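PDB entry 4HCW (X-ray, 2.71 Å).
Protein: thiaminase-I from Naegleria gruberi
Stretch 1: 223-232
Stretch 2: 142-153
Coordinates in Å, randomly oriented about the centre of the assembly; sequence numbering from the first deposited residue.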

# COMPACT_ATOMS: atom_id res chain seq x y z
N PRO A 223 4.26 7.08 -25.31
CA PRO A 223 4.19 7.52 -23.92
C PRO A 223 4.18 9.04 -23.81
O PRO A 223 4.97 9.71 -24.47
CB PRO A 223 5.48 6.97 -23.31
CG PRO A 223 5.88 5.85 -24.20
CD PRO A 223 5.46 6.27 -25.57
N ILE A 224 3.28 9.58 -22.98
CA ILE A 224 3.20 11.02 -22.77
C ILE A 224 4.34 11.50 -21.87
O ILE A 224 4.61 12.69 -21.78
CB ILE A 224 1.85 11.42 -22.14
CG1 ILE A 224 1.68 10.76 -20.77
CG2 ILE A 224 0.70 11.05 -23.07
CD1 ILE A 224 0.37 11.10 -20.09
N SER A 225 4.99 10.55 -21.21
CA SER A 225 6.13 10.85 -20.34
C SER A 225 6.96 9.61 -20.08
O SER A 225 6.47 8.48 -20.19
CB SER A 225 5.65 11.44 -19.01
OG SER A 225 6.72 11.57 -18.10
N ASN A 226 8.23 9.81 -19.74
CA ASN A 226 9.12 8.70 -19.43
C ASN A 226 9.16 8.43 -17.93
O ASN A 226 9.86 7.53 -17.47
CB ASN A 226 10.53 8.98 -19.95
CG ASN A 226 10.56 9.24 -21.44
OD1 ASN A 226 9.72 8.73 -22.19
ND2 ASN A 226 11.52 10.04 -21.89
N TYR A 227 8.40 9.22 -17.18
CA TYR A 227 8.36 9.08 -15.73
C TYR A 227 6.93 8.88 -15.24
O TYR A 227 6.01 9.56 -15.69
CB TYR A 227 8.97 10.32 -15.05
CG TYR A 227 10.41 10.58 -15.44
CD1 TYR A 227 10.72 11.37 -16.54
CD2 TYR A 227 11.45 10.05 -14.70
CE1 TYR A 227 12.03 11.62 -16.90
CE2 TYR A 227 12.77 10.29 -15.04
CZ TYR A 227 13.05 11.08 -16.15
OH TYR A 227 14.36 11.32 -16.49
N TYR A 228 6.75 7.94 -14.32
CA TYR A 228 5.44 7.66 -13.75
C TYR A 228 5.56 7.26 -12.28
O TYR A 228 6.40 6.43 -11.92
CB TYR A 228 4.73 6.56 -14.54
CG TYR A 228 3.41 6.12 -13.94
CD1 TYR A 228 2.23 6.78 -14.25
CD2 TYR A 228 3.35 5.02 -13.09
CE1 TYR A 228 1.02 6.37 -13.71
CE2 TYR A 228 2.15 4.61 -12.54
CZ TYR A 228 0.99 5.29 -12.86
OH TYR A 228 -0.21 4.88 -12.32
N VAL A 229 4.72 7.85 -11.44
CA VAL A 229 4.69 7.50 -10.03
C VAL A 229 3.30 7.02 -9.63
O VAL A 229 2.29 7.67 -9.92
CB VAL A 229 5.10 8.68 -9.13
CG1 VAL A 229 5.19 8.23 -7.68
CG2 VAL A 229 6.43 9.25 -9.59
N GLY A 230 3.24 5.87 -8.96
CA GLY A 230 1.99 5.30 -8.51
C GLY A 230 2.19 3.93 -7.91
O GLY A 230 3.31 3.43 -7.85
N TYR A 231 1.10 3.30 -7.48
CA TYR A 231 1.17 1.96 -6.92
C TYR A 231 1.50 0.96 -8.01
O TYR A 231 1.22 1.19 -9.18
CB TYR A 231 -0.16 1.58 -6.25
CG TYR A 231 -0.70 2.62 -5.30
CD1 TYR A 231 0.03 3.01 -4.18
CD2 TYR A 231 -1.94 3.21 -5.50
CE1 TYR A 231 -0.46 3.95 -3.30
CE2 TYR A 231 -2.44 4.16 -4.63
CZ TYR A 231 -1.69 4.52 -3.53
OH TYR A 231 -2.18 5.47 -2.65
N SER A 232 2.12 -0.15 -7.62
CA SER A 232 2.48 -1.19 -8.58
C SER A 232 1.23 -1.83 -9.19
O SER A 232 1.27 -2.30 -10.33
CB SER A 232 3.37 -2.25 -7.93
OG SER A 232 2.80 -2.74 -6.73
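Stretch 2 142-153: KVGYEQIVYPDV

The apolar centre of the contact is built around Val149 and Val229, the residues most covered by the opposing stretch; Val229 packs with Ile148 and Tyr150, Val149 with Ser225, Ile224 and Tyr228. Val229 CG1 lies over one face of the Tyr150 ring, 3.6 Å from its centroid and 3.5 Å from Tyr150 CZ, a CH-pi contact that a compact branched side chain makes well. The other methyl, Val229 CG2, meets Ile148 CG2 at 4.0 Å, and Tyr227 CB approaches that same Ile148 CG2 at 3.8 Å. Val149 packs at the edge of the Tyr228 ring, with Val149 CG1 3.6 Å from Tyr228 CD1, while Val149 CG2 reaches Ser225 CB at 3.6 Å and Ile224 CD1 at 4.1 Å.

Between these side chains the two backbones run parallel, both extended: Tyr227 lies nearest Ile148, Tyr228 nearest Val149 and Val229 nearest Tyr150. A single beta bridge pairs Tyr228 with Val149, their CA atoms 4.6 Å apart. Val149 supplies both of its polar backbone groups, its N donating to Tyr227 O at 3.0 Å and its O accepting from Val229 N at 2.8 Å. The same Val149 O receives a CA-H...O contact from Tyr228 CA at 3.3 Å.

Further out, stretch 2 is helical at both ends. From the first helix, Val143 CG1 covers a face of the Tyr227 ring, 4.2 Å from its centroid; Gly144 then leaves the helix with positive phi, a conformation that suits glycine. Tyr150 occupies the N-cap position of the second helix. Pro151, which has no backbone NH, suits the first turn, where an NH would find no carbonyl partner within the helix, and places CG 4.0 Å from Tyr228 CE1. Asp152 OD2 lies 4.0 Å from Tyr231 CE2.

At the polar edge, Ser225 OG donates a very short 2.5 Å hydrogen bond to Gln147 O and accepts one from Tyr227 N at 3.0 Å. A small hydroxyl can thus serve both backbones.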

# COMPACT_ATOMS: atom_id res chain seq x y z
N LYS A 142 15.24 18.31 -11.56
CA LYS A 142 15.99 17.93 -12.75
C LYS A 142 15.12 17.87 -14.00
O LYS A 142 15.53 18.32 -15.07
CB LYS A 142 16.69 16.58 -12.53
CG LYS A 142 17.75 16.60 -11.44
CD LYS A 142 18.30 15.20 -11.22
CE LYS A 142 19.41 15.19 -10.18
NZ LYS A 142 19.90 13.80 -9.94
N VAL A 143 13.91 17.33 -13.86
CA VAL A 143 13.03 17.14 -15.01
C VAL A 143 12.37 18.44 -15.47
O VAL A 143 12.03 18.59 -16.64
CB VAL A 143 11.94 16.08 -14.74
CG1 VAL A 143 12.59 14.73 -14.44
CG2 VAL A 143 11.04 16.51 -13.59
N GLY A 144 12.19 19.38 -14.55
CA GLY A 144 11.60 20.67 -14.87
C GLY A 144 10.09 20.71 -14.73
O GLY A 144 9.50 19.90 -14.02
N TYR A 145 9.48 21.67 -15.42
CA TYR A 145 8.04 21.91 -15.31
C TYR A 145 7.22 20.93 -16.14
O TYR A 145 7.41 20.83 -17.35
CB TYR A 145 7.73 23.35 -15.71
CG TYR A 145 6.26 23.72 -15.69
CD1 TYR A 145 5.62 24.04 -14.50
CD2 TYR A 145 5.52 23.76 -16.86
CE1 TYR A 145 4.28 24.38 -14.48
CE2 TYR A 145 4.18 24.10 -16.85
CZ TYR A 145 3.57 24.40 -15.65
OH TYR A 145 2.23 24.74 -15.64
N GLU A 146 6.30 20.23 -15.48
CA GLU A 146 5.40 19.27 -16.13
C GLU A 146 6.13 18.21 -16.96
O GLU A 146 6.16 18.29 -18.19
CB GLU A 146 4.36 19.99 -17.00
CG GLU A 146 3.29 20.71 -16.20
CD GLU A 146 2.23 21.34 -17.09
OE1 GLU A 146 2.41 21.34 -18.33
OE2 GLU A 146 1.21 21.82 -16.56
N GLN A 147 6.70 17.22 -16.28
CA GLN A 147 7.41 16.15 -16.96
C GLN A 147 6.99 14.79 -16.42
O GLN A 147 6.69 13.87 -17.19
CB GLN A 147 8.92 16.33 -16.82
CG GLN A 147 9.70 16.08 -18.10
CD GLN A 147 9.39 17.11 -19.17
OE1 GLN A 147 9.14 18.28 -18.87
NE2 GLN A 147 9.41 16.68 -20.43
N ILE A 148 6.96 14.66 -15.10
CA ILE A 148 6.59 13.41 -14.44
C ILE A 148 5.08 13.21 -14.49
O ILE A 148 4.32 14.17 -14.53
CB ILE A 148 7.06 13.41 -12.97
CG1 ILE A 148 8.50 13.92 -12.87
CG2 ILE A 148 6.95 12.02 -12.36
CD1 ILE A 148 9.04 13.94 -11.46
N VAL A 149 4.65 11.95 -14.50
CA VAL A 149 3.23 11.63 -14.38
C VAL A 149 2.93 11.08 -12.99
O VAL A 149 3.48 10.06 -12.58
CB VAL A 149 2.77 10.61 -15.44
CG1 VAL A 149 1.37 10.12 -15.13
CG2 VAL A 149 2.83 11.22 -16.83
N TYR A 150 2.05 11.77 -12.27
CA TYR A 150 1.72 11.41 -10.91
C TYR A 150 0.25 11.76 -10.68
O TYR A 150 -0.06 12.82 -10.13
CB TYR A 150 2.61 12.18 -9.94
CG TYR A 150 2.76 11.57 -8.56
CD1 TYR A 150 1.82 10.68 -8.06
CD2 TYR A 150 3.85 11.90 -7.75
CE1 TYR A 150 1.96 10.13 -6.80
CE2 TYR A 150 3.99 11.35 -6.49
CZ TYR A 150 3.05 10.47 -6.02
OH TYR A 150 3.19 9.92 -4.76
N PRO A 151 -0.66 10.87 -11.11
CA PRO A 151 -2.11 11.09 -11.16
C PRO A 151 -2.72 11.53 -9.83
O PRO A 151 -3.57 12.41 -9.81
CB PRO A 151 -2.66 9.73 -11.57
CG PRO A 151 -1.54 9.08 -12.30
CD PRO A 151 -0.30 9.52 -11.60
N ASP A 152 -2.29 10.91 -8.73
CA ASP A 152 -2.84 11.24 -7.42
C ASP A 152 -2.49 12.66 -6.98
O ASP A 152 -3.31 13.34 -6.36
CB ASP A 152 -2.38 10.23 -6.36
CG ASP A 152 -3.10 8.90 -6.49
OD1 ASP A 152 -4.22 8.87 -7.03
OD2 ASP A 152 -2.54 7.87 -6.04
N VAL A 153 -1.28 13.11 -7.30
CA VAL A 153 -0.86 14.47 -6.97
C VAL A 153 -1.53 15.47 -7.90
O VAL A 153 -1.96 16.55 -7.46
CB VAL A 153 0.67 14.62 -7.07
CG1 VAL A 153 1.08 16.05 -6.79
CG2 VAL A 153 1.35 13.67 -6.11